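Local coordinates for type VI immunity protein Atu4351 (PDB 6ITW) that probably serves as the immunity protein of a type VI secretion effector-immunity pair, protecting its own bacterium from a cognate toxin, at residues Lys94-Glu106 against Ile123-Val136. Sequence-based numbering, arbitrary orientation.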
ATOM      1  N   LYS A  94      -4.587  -1.366   0.586  1.00 32.88           N
ATOM      2  CA  LYS A  94      -3.346  -2.132   0.501  1.00 35.38           C
ATOM      3  C   LYS A  94      -2.211  -1.163   0.174  1.00 32.73           C
ATOM      4  O   LYS A  94      -2.134  -0.640  -0.945  1.00 29.96           O
ATOM      5  CB  LYS A  94      -3.475  -3.232  -0.554  1.00 34.19           C
ATOM      6  CG  LYS A  94      -2.281  -4.168  -0.709  1.00 33.94           C
ATOM      7  CD  LYS A  94      -2.663  -5.353  -1.595  1.00 40.85           C
ATOM      8  CE  LYS A  94      -1.643  -6.489  -1.567  1.00 46.65           C
ATOM      9  NZ  LYS A  94      -1.942  -7.556  -2.599  1.00 52.57           N
ATOM     10  N   ILE A  95      -1.319  -0.951   1.141  1.00 29.94           N
ATOM     11  CA  ILE A  95      -0.299   0.094   1.076  1.00 29.33           C
ATOM     12  C   ILE A  95       0.930  -0.379   0.304  1.00 32.81           C
ATOM     13  O   ILE A  95       1.500  -1.441   0.595  1.00 32.73           O
ATOM     14  CB  ILE A  95       0.099   0.522   2.493  1.00 29.35           C
ATOM     15  CG1 ILE A  95      -1.114   1.127   3.207  1.00 30.61           C
ATOM     16  CG2 ILE A  95       1.302   1.464   2.446  1.00 28.58           C
ATOM     17  CD1 ILE A  95      -0.890   1.359   4.695  1.00 31.79           C
ATOM     18  N   LEU A  96       1.353   0.420  -0.674  1.00 28.89           N
ATOM     19  CA  LEU A  96       2.684   0.305  -1.261  1.00 26.41           C
ATOM     20  C   LEU A  96       3.642   1.139  -0.416  1.00 38.25           C
ATOM     21  O   LEU A  96       3.473   2.367  -0.305  1.00 34.91           O
ATOM     22  CB  LEU A  96       2.699   0.787  -2.708  1.00 35.83           C
ATOM     23  CG  LEU A  96       4.071   0.904  -3.383  1.00 39.57           C
ATOM     24  CD1 LEU A  96       4.855  -0.386  -3.226  1.00 42.52           C
ATOM     25  CD2 LEU A  96       3.937   1.247  -4.866  1.00 36.57           C
ATOM     26  N   ALA A  97       4.634   0.477   0.188  1.00 34.73           N
ATOM     27  CA  ALA A  97       5.561   1.125   1.104  1.00 34.64           C
ATOM     28  C   ALA A  97       6.993   0.874   0.660  1.00 37.72           C
ATOM     29  O   ALA A  97       7.298  -0.104  -0.027  1.00 34.60           O
ATOM     30  CB  ALA A  97       5.385   0.631   2.545  1.00 31.49           C
ATOM     31  N   TRP A  98       7.885   1.767   1.059  1.00 33.32           N
ATOM     32  CA  TRP A  98       9.300   1.593   0.768  1.00 37.87           C
ATOM     33  C   TRP A  98      10.038   1.331   2.072  1.00 38.10           C
ATOM     34  O   TRP A  98      10.023   2.171   2.986  1.00 38.38           O
ATOM     35  CB  TRP A  98       9.875   2.819   0.066  1.00 37.31           C
ATOM     36  CG  TRP A  98      11.328   2.680  -0.199  1.00 41.44           C
ATOM     37  CD1 TRP A  98      12.355   3.227   0.530  1.00 40.79           C
ATOM     38  CD2 TRP A  98      11.935   1.932  -1.257  1.00 38.66           C
ATOM     39  NE1 TRP A  98      13.560   2.872  -0.025  1.00 39.07           N
ATOM     40  CE2 TRP A  98      13.334   2.084  -1.126  1.00 39.93           C
ATOM     41  CE3 TRP A  98      11.432   1.162  -2.315  1.00 40.79           C
ATOM     42  CZ2 TRP A  98      14.239   1.485  -2.011  1.00 39.41           C
ATOM     43  CZ3 TRP A  98      12.330   0.566  -3.196  1.00 39.62           C
ATOM     44  CH2 TRP A  98      13.721   0.731  -3.034  1.00 42.69           C
ATOM     45  N   ASN A  99      10.679   0.173   2.161  1.00 38.66           N
ATOM     46  CA  ASN A  99      11.528  -0.154   3.301  1.00 41.92           C
ATOM     47  C   ASN A  99      12.972   0.152   2.922  1.00 38.96           C
ATOM     48  O   ASN A  99      13.455  -0.313   1.877  1.00 37.22           O
ATOM     49  CB  ASN A  99      11.388  -1.621   3.714  1.00 38.22           C
ATOM     50  CG  ASN A  99      12.350  -1.997   4.832  1.00 44.05           C
ATOM     51  OD1 ASN A  99      13.494  -2.382   4.577  1.00 43.54           O
ATOM     52  ND2 ASN A  99      11.900  -1.860   6.077  1.00 41.27           N
ATOM     53  N   GLU A 100      13.660   0.919   3.777  1.00 37.39           N
ATOM     54  CA  GLU A 100      15.007   1.388   3.447  1.00 43.47           C
ATOM     55  C   GLU A 100      16.011   0.249   3.326  1.00 45.42           C
ATOM     56  O   GLU A 100      17.012   0.390   2.614  1.00 42.97           O
ATOM     57  CB  GLU A 100      15.496   2.382   4.492  1.00 42.27           C
ATOM     58  CG  GLU A 100      14.813   3.717   4.443  1.00 40.34           C
ATOM     59  CD  GLU A 100      15.188   4.565   5.634  1.00 47.67           C
ATOM     60  OE1 GLU A 100      16.393   4.607   5.966  1.00 55.08           O
ATOM     61  OE2 GLU A 100      14.286   5.180   6.248  1.00 43.21           O
ATOM     62  N   ASP A 101      15.764  -0.884   3.990  1.00 42.17           N
ATOM     63  CA  ASP A 101      16.689  -2.012   3.950  1.00 42.23           C
ATOM     64  C   ASP A 101      16.304  -3.070   2.933  1.00 45.77           C
ATOM     65  O   ASP A 101      17.192  -3.692   2.342  1.00 46.16           O
ATOM     66  CB  ASP A 101      16.796  -2.659   5.345  1.00 42.36           C
ATOM     67  CG  ASP A 101      17.159  -1.650   6.428  1.00 47.25           C
ATOM     68  OD1 ASP A 101      18.234  -1.009   6.316  1.00 51.64           O
ATOM     69  OD2 ASP A 101      16.364  -1.470   7.378  1.00 45.71           O
ATOM     70  N   TYR A 102      15.009  -3.295   2.701  1.00 48.36           N
ATOM     71  CA  TYR A 102      14.577  -4.414   1.870  1.00 44.69           C
ATOM     72  C   TYR A 102      13.673  -3.993   0.715  1.00 43.50           C
ATOM     73  O   TYR A 102      13.123  -4.864   0.022  1.00 42.81           O
ATOM     74  CB  TYR A 102      13.903  -5.473   2.752  1.00 45.50           C
ATOM     75  CG  TYR A 102      14.834  -6.029   3.824  1.00 44.92           C
ATOM     76  CD1 TYR A 102      15.780  -7.017   3.528  1.00 47.01           C
ATOM     77  CD2 TYR A 102      14.780  -5.547   5.132  1.00 53.00           C
ATOM     78  CE1 TYR A 102      16.647  -7.521   4.528  1.00 48.72           C
ATOM     79  CE2 TYR A 102      15.636  -6.029   6.132  1.00 49.90           C
ATOM     80  CZ  TYR A 102      16.563  -7.017   5.827  1.00 51.63           C
ATOM     81  OH  TYR A 102      17.389  -7.484   6.836  1.00 56.50           O
ATOM     82  N   LYS A 103      13.549  -2.684   0.457  1.00 43.91           N
ATOM     83  CA  LYS A 103      12.823  -2.103  -0.678  1.00 43.76           C
ATOM     84  C   LYS A 103      11.307  -2.293  -0.599  1.00 39.96           C
ATOM     85  O   LYS A 103      10.703  -2.190   0.473  1.00 42.26           O
ATOM     86  CB  LYS A 103      13.303  -2.666  -2.029  1.00 43.66           C
ATOM     87  CG  LYS A 103      14.745  -3.150  -2.149  1.00 49.80           C
ATOM     88  CD  LYS A 103      15.783  -2.080  -1.944  1.00 55.63           C
ATOM     89  CE  LYS A 103      17.140  -2.548  -2.494  1.00 62.59           C
ATOM     90  NZ  LYS A 103      18.271  -1.881  -1.793  1.00 67.01           N
ATOM     91  N   THR A 104      10.698  -2.592  -1.747  1.00 37.77           N
ATOM     92  CA  THR A 104       9.251  -2.536  -1.909  1.00 40.12           C
ATOM     93  C   THR A 104       8.549  -3.485  -0.944  1.00 43.82           C
ATOM     94  O   THR A 104       8.875  -4.675  -0.861  1.00 43.87           O
ATOM     95  CB  THR A 104       8.880  -2.882  -3.355  1.00 42.15           C
ATOM     96  OG1 THR A 104       9.351  -1.852  -4.233  1.00 46.73           O
ATOM     97  CG2 THR A 104       7.388  -2.995  -3.514  1.00 41.28           C
ATOM     98  N   THR A 105       7.571  -2.948  -0.228  1.00 33.19           N
ATOM     99  CA  THR A 105       6.817  -3.668   0.787  1.00 37.39           C
ATOM    100  C   THR A 105       5.333  -3.439   0.531  1.00 40.08           C
ATOM    101  O   THR A 105       4.946  -2.355   0.077  1.00 38.46           O
ATOM    102  CB  THR A 105       7.211  -3.167   2.202  1.00 41.79           C
ATOM    103  OG1 THR A 105       8.635  -3.284   2.385  1.00 38.31           O
ATOM    104  CG2 THR A 105       6.483  -3.947   3.299  1.00 35.60           C
ATOM    105  N   GLU A 106       4.501  -4.448   0.793  1.00 37.77           N
ATOM    106  CA  GLU A 106       3.051  -4.317   0.675  0.59 36.78           C
ATOM    107  C   GLU A 106       2.416  -4.639   2.023  1.00 36.95           C
ATOM    108  O   GLU A 106       2.724  -5.669   2.630  1.00 39.98           O
ATOM    109  CB  GLU A 106       2.481  -5.228  -0.430  0.59 37.32           C
ATOM    110  CG  GLU A 106       3.021  -4.962  -1.867  0.59 41.66           C
ATOM    111  CD  GLU A 106       2.387  -5.874  -2.948  0.59 43.18           C
ATOM    112  OE1 GLU A 106       1.321  -6.471  -2.686  0.59 46.83           O
ATOM    113  OE2 GLU A 106       2.955  -5.995  -4.062  0.59 42.24           O
ATOM    114  N   ILE A 123      18.352  -8.274  -2.971  1.00 72.63           N
ATOM    115  CA  ILE A 123      18.288  -7.288  -4.043  1.00 73.10           C
ATOM    116  C   ILE A 123      19.503  -6.378  -3.907  1.00 70.66           C
ATOM    117  O   ILE A 123      19.685  -5.745  -2.861  1.00 67.93           O
ATOM    118  CB  ILE A 123      16.991  -6.459  -4.010  1.00 66.35           C
ATOM    119  CG1 ILE A 123      15.759  -7.354  -4.097  1.00 62.63           C
ATOM    120  CG2 ILE A 123      16.959  -5.459  -5.160  1.00 57.02           C
ATOM    121  CD1 ILE A 123      14.467  -6.586  -4.003  1.00 53.40           C
ATOM    122  N   PRO A 124      20.357  -6.275  -4.927  1.00 70.57           N
ATOM    123  CA  PRO A 124      21.496  -5.348  -4.844  1.00 68.67           C
ATOM    124  C   PRO A 124      21.022  -3.906  -4.683  1.00 73.91           C
ATOM    125  O   PRO A 124      20.043  -3.479  -5.304  1.00 67.46           O
ATOM    126  CB  PRO A 124      22.231  -5.568  -6.171  1.00 63.70           C
ATOM    127  CG  PRO A 124      21.212  -6.239  -7.082  1.00 67.78           C
ATOM    128  CD  PRO A 124      20.336  -7.047  -6.183  1.00 66.10           C
ATOM    129  N   ALA A 125      21.733  -3.155  -3.826  1.00 73.61           N
ATOM    130  CA  ALA A 125      21.312  -1.807  -3.440  1.00 72.05           C
ATOM    131  C   ALA A 125      21.292  -0.824  -4.608  1.00 72.96           C
ATOM    132  O   ALA A 125      20.630   0.218  -4.508  1.00 73.04           O
ATOM    133  CB  ALA A 125      22.217  -1.267  -2.329  1.00 69.29           C
ATOM    134  N   GLU A 126      21.995  -1.116  -5.705  1.00 71.62           N
ATOM    135  CA  GLU A 126      21.955  -0.235  -6.867  1.00 73.93           C
ATOM    136  C   GLU A 126      20.760  -0.501  -7.772  1.00 68.55           C
ATOM    137  O   GLU A 126      20.709   0.039  -8.882  1.00 72.58           O
ATOM    138  CB  GLU A 126      23.255  -0.339  -7.668  1.00 75.99           C
ATOM    139  CG  GLU A 126      24.283   0.741  -7.300  1.00 91.24           C
ATOM    140  CD  GLU A 126      23.999   2.103  -7.943  1.00101.14           C
ATOM    141  OE1 GLU A 126      24.017   2.195  -9.193  1.00103.91           O
ATOM    142  OE2 GLU A 126      23.759   3.082  -7.197  1.00 95.27           O
ATOM    143  N   ARG A 127      19.811  -1.323  -7.339  1.00 62.13           N
ATOM    144  CA  ARG A 127      18.564  -1.538  -8.062  0.53 58.37           C
ATOM    145  C   ARG A 127      17.383  -0.823  -7.405  1.00 53.75           C
ATOM    146  O   ARG A 127      16.251  -0.972  -7.871  1.00 53.79           O
ATOM    147  CB  ARG A 127      18.274  -3.047  -8.182  0.53 55.77           C
ATOM    148  CG  ARG A 127      17.735  -3.513  -9.556  0.53 52.86           C
ATOM    149  CD  ARG A 127      17.158  -4.943  -9.511  0.53 50.00           C
ATOM    150  NE  ARG A 127      15.723  -5.014  -9.837  0.53 49.09           N
ATOM    151  CZ  ARG A 127      14.730  -5.028  -8.941  0.53 40.03           C
ATOM    152  NH1 ARG A 127      14.984  -4.976  -7.655  0.53 40.20           N
ATOM    153  NH2 ARG A 127      13.475  -5.105  -9.337  0.53 37.89           N
ATOM    154  N   SER A 128      17.627  -0.040  -6.344  1.00 52.68           N
ATOM    155  CA  SER A 128      16.565   0.624  -5.586  1.00 53.43           C
ATOM    156  C   SER A 128      15.645   1.452  -6.479  1.00 53.06           C
ATOM    157  O   SER A 128      14.430   1.227  -6.502  1.00 49.38           O
ATOM    158  CB  SER A 128      17.176   1.509  -4.494  1.00 52.35           C
ATOM    159  OG  SER A 128      17.794   0.709  -3.508  1.00 54.16           O
ATOM    160  N   ASP A 129      16.208   2.431  -7.204  1.00 51.68           N
ATOM    161  CA  ASP A 129      15.409   3.260  -8.105  1.00 48.22           C
ATOM    162  C   ASP A 129      14.564   2.415  -9.055  1.00 49.22           C
ATOM    163  O   ASP A 129      13.360   2.656  -9.224  1.00 48.04           O
ATOM    164  CB  ASP A 129      16.322   4.192  -8.900  1.00 45.54           C
ATOM    165  CG  ASP A 129      16.919   5.264  -8.048  1.00 46.45           C
ATOM    166  OD1 ASP A 129      17.965   5.004  -7.424  1.00 51.16           O
ATOM    167  OD2 ASP A 129      16.322   6.357  -7.961  1.00 49.99           O
ATOM    168  N   ILE A 130      15.181   1.409  -9.670  1.00 48.74           N
ATOM    169  CA  ILE A 130      14.475   0.519 -10.589  1.00 50.12           C
ATOM    170  C   ILE A 130      13.411  -0.294  -9.852  1.00 45.97           C
ATOM    171  O   ILE A 130      12.313  -0.516 -10.372  1.00 45.70           O
ATOM    172  CB  ILE A 130      15.505  -0.386 -11.290  1.00 49.90           C
ATOM    173  CG1 ILE A 130      16.381   0.445 -12.231  1.00 52.10           C
ATOM    174  CG2 ILE A 130      14.838  -1.547 -12.013  1.00 45.05           C
ATOM    175  CD1 ILE A 130      17.680  -0.261 -12.636  1.00 53.22           C
ATOM    176  N   ASN A 131      13.730  -0.756  -8.639  1.00 45.82           N
ATOM    177  CA  ASN A 131      12.804  -1.566  -7.848  1.00 46.29           C
ATOM    178  C   ASN A 131      11.526  -0.795  -7.545  1.00 44.45           C
ATOM    179  O   ASN A 131      10.416  -1.303  -7.740  1.00 43.04           O
ATOM    180  CB  ASN A 131      13.484  -2.007  -6.539  1.00 43.10           C
ATOM    181  CG  ASN A 131      12.590  -2.912  -5.676  1.00 45.37           C
ATOM    182  OD1 ASN A 131      11.879  -2.442  -4.783  1.00 49.04           O
ATOM    183  ND2 ASN A 131      12.637  -4.210  -5.937  1.00 49.92           N
ATOM    184  N   LEU A 132      11.663   0.436  -7.048  1.00 42.23           N
ATOM    185  CA  LEU A 132      10.482   1.251  -6.807  1.00 42.44           C
ATOM    186  C   LEU A 132       9.772   1.570  -8.112  1.00 42.98           C
ATOM    187  O   LEU A 132       8.538   1.623  -8.153  1.00 42.99           O
ATOM    188  CB  LEU A 132      10.863   2.531  -6.070  1.00 39.97           C
ATOM    189  CG  LEU A 132       9.696   3.379  -5.557  1.00 42.61           C
ATOM    190  CD1 LEU A 132       8.513   2.516  -5.052  1.00 35.97           C
ATOM    191  CD2 LEU A 132      10.198   4.298  -4.459  1.00 33.91           C
ATOM    192  N   GLY A 133      10.536   1.779  -9.190  1.00 42.47           N
ATOM    193  CA  GLY A 133       9.922   2.060 -10.478  1.00 38.13           C
ATOM    194  C   GLY A 133       9.101   0.894 -10.991  1.00 41.20           C
ATOM    195  O   GLY A 133       8.030   1.077 -11.577  1.00 40.71           O
ATOM    196  N   ILE A 134       9.583  -0.324 -10.768  1.00 41.74           N
ATOM    197  CA  ILE A 134       8.803  -1.484 -11.166  1.00 44.46           C
ATOM    198  C   ILE A 134       7.519  -1.560 -10.349  1.00 43.36           C
ATOM    199  O   ILE A 134       6.433  -1.799 -10.896  1.00 40.76           O
ATOM    200  CB  ILE A 134       9.652  -2.763 -11.044  1.00 46.24           C
ATOM    201  CG1 ILE A 134      10.716  -2.772 -12.151  1.00 44.26           C
ATOM    202  CG2 ILE A 134       8.761  -4.017 -11.103  1.00 40.28           C
ATOM    203  CD1 ILE A 134      11.795  -3.799 -11.964  1.00 41.83           C
ATOM    204  N   ALA A 135       7.613  -1.332  -9.034  1.00 40.78           N
ATOM    205  CA  ALA A 135       6.421  -1.408  -8.198  1.00 39.64           C
ATOM    206  C   ALA A 135       5.367  -0.412  -8.666  1.00 39.69           C
ATOM    207  O   ALA A 135       4.178  -0.739  -8.705  1.00 36.33           O
ATOM    208  CB  ALA A 135       6.773  -1.176  -6.721  1.00 34.01           C
ATOM    209  N   VAL A 136       5.786   0.803  -9.050  1.00 38.31           N
ATOM    210  CA  VAL A 136       4.812   1.829  -9.431  1.00 37.83           C
ATOM    211  C   VAL A 136       4.148   1.478 -10.766  1.00 39.69           C
ATOM    212  O   VAL A 136       2.945   1.699 -10.952  1.00 38.40           O
ATOM    213  CB  VAL A 136       5.477   3.217  -9.458  1.00 38.12           C
ATOM    214  CG1 VAL A 136       4.530   4.273 -10.015  1.00 32.84           C
ATOM    215  CG2 VAL A 136       5.918   3.605  -8.051  1.00 38.62           C
TER
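Asn131 reaches from its helix to the start of strand 103-108, where its OD1 is gripped twice by one residue: Thr104 OG1 donates at 2.7 Å, and the backbone N of Thr104 at 3.3 Å. One residue thus offers two donors to a single oxygen, the hydroxyl 37° out of the amide plane and the N-H on its other face. The amide can reach this far because CG stands anti to its own backbone N (chi1 -178°). OD1 also presses on the side of Lys103, 3.1 Å from CB.

Beside this polar clamp, the six-membered part of the Trp98 indole forms a broad bump. It packs obliquely against the first turn of helix 128-137, with CZ3 3.8 Å from Leu132 CB and CH2 3.6 Å from Ser128 O, while Ser128 OG lies at its edge. Lys103, its chain bent at chi2, runs antiparallel to the Ile123 side chain, its CG beside Ile123 CD1 and its CE beside CG2, and ends with NZ bonded to Ser128 OG at 3.1 Å. Farther along, Ala135 CB settles into the notch that Thr104 CG2 and Leu96 CD1 form side by side, 4.1 Å from Leu96 CD1.

Leu87 of strand 84-90 and Tyr40 of helix 38-47 continue the apolar layer around Leu132. Helix 128-136 runs 31° from strand 103-106 and nearly antiparallel to strand 94-99, covering one face of a beta hairpin that belongs to the mixed sheet of the GAD-like domain.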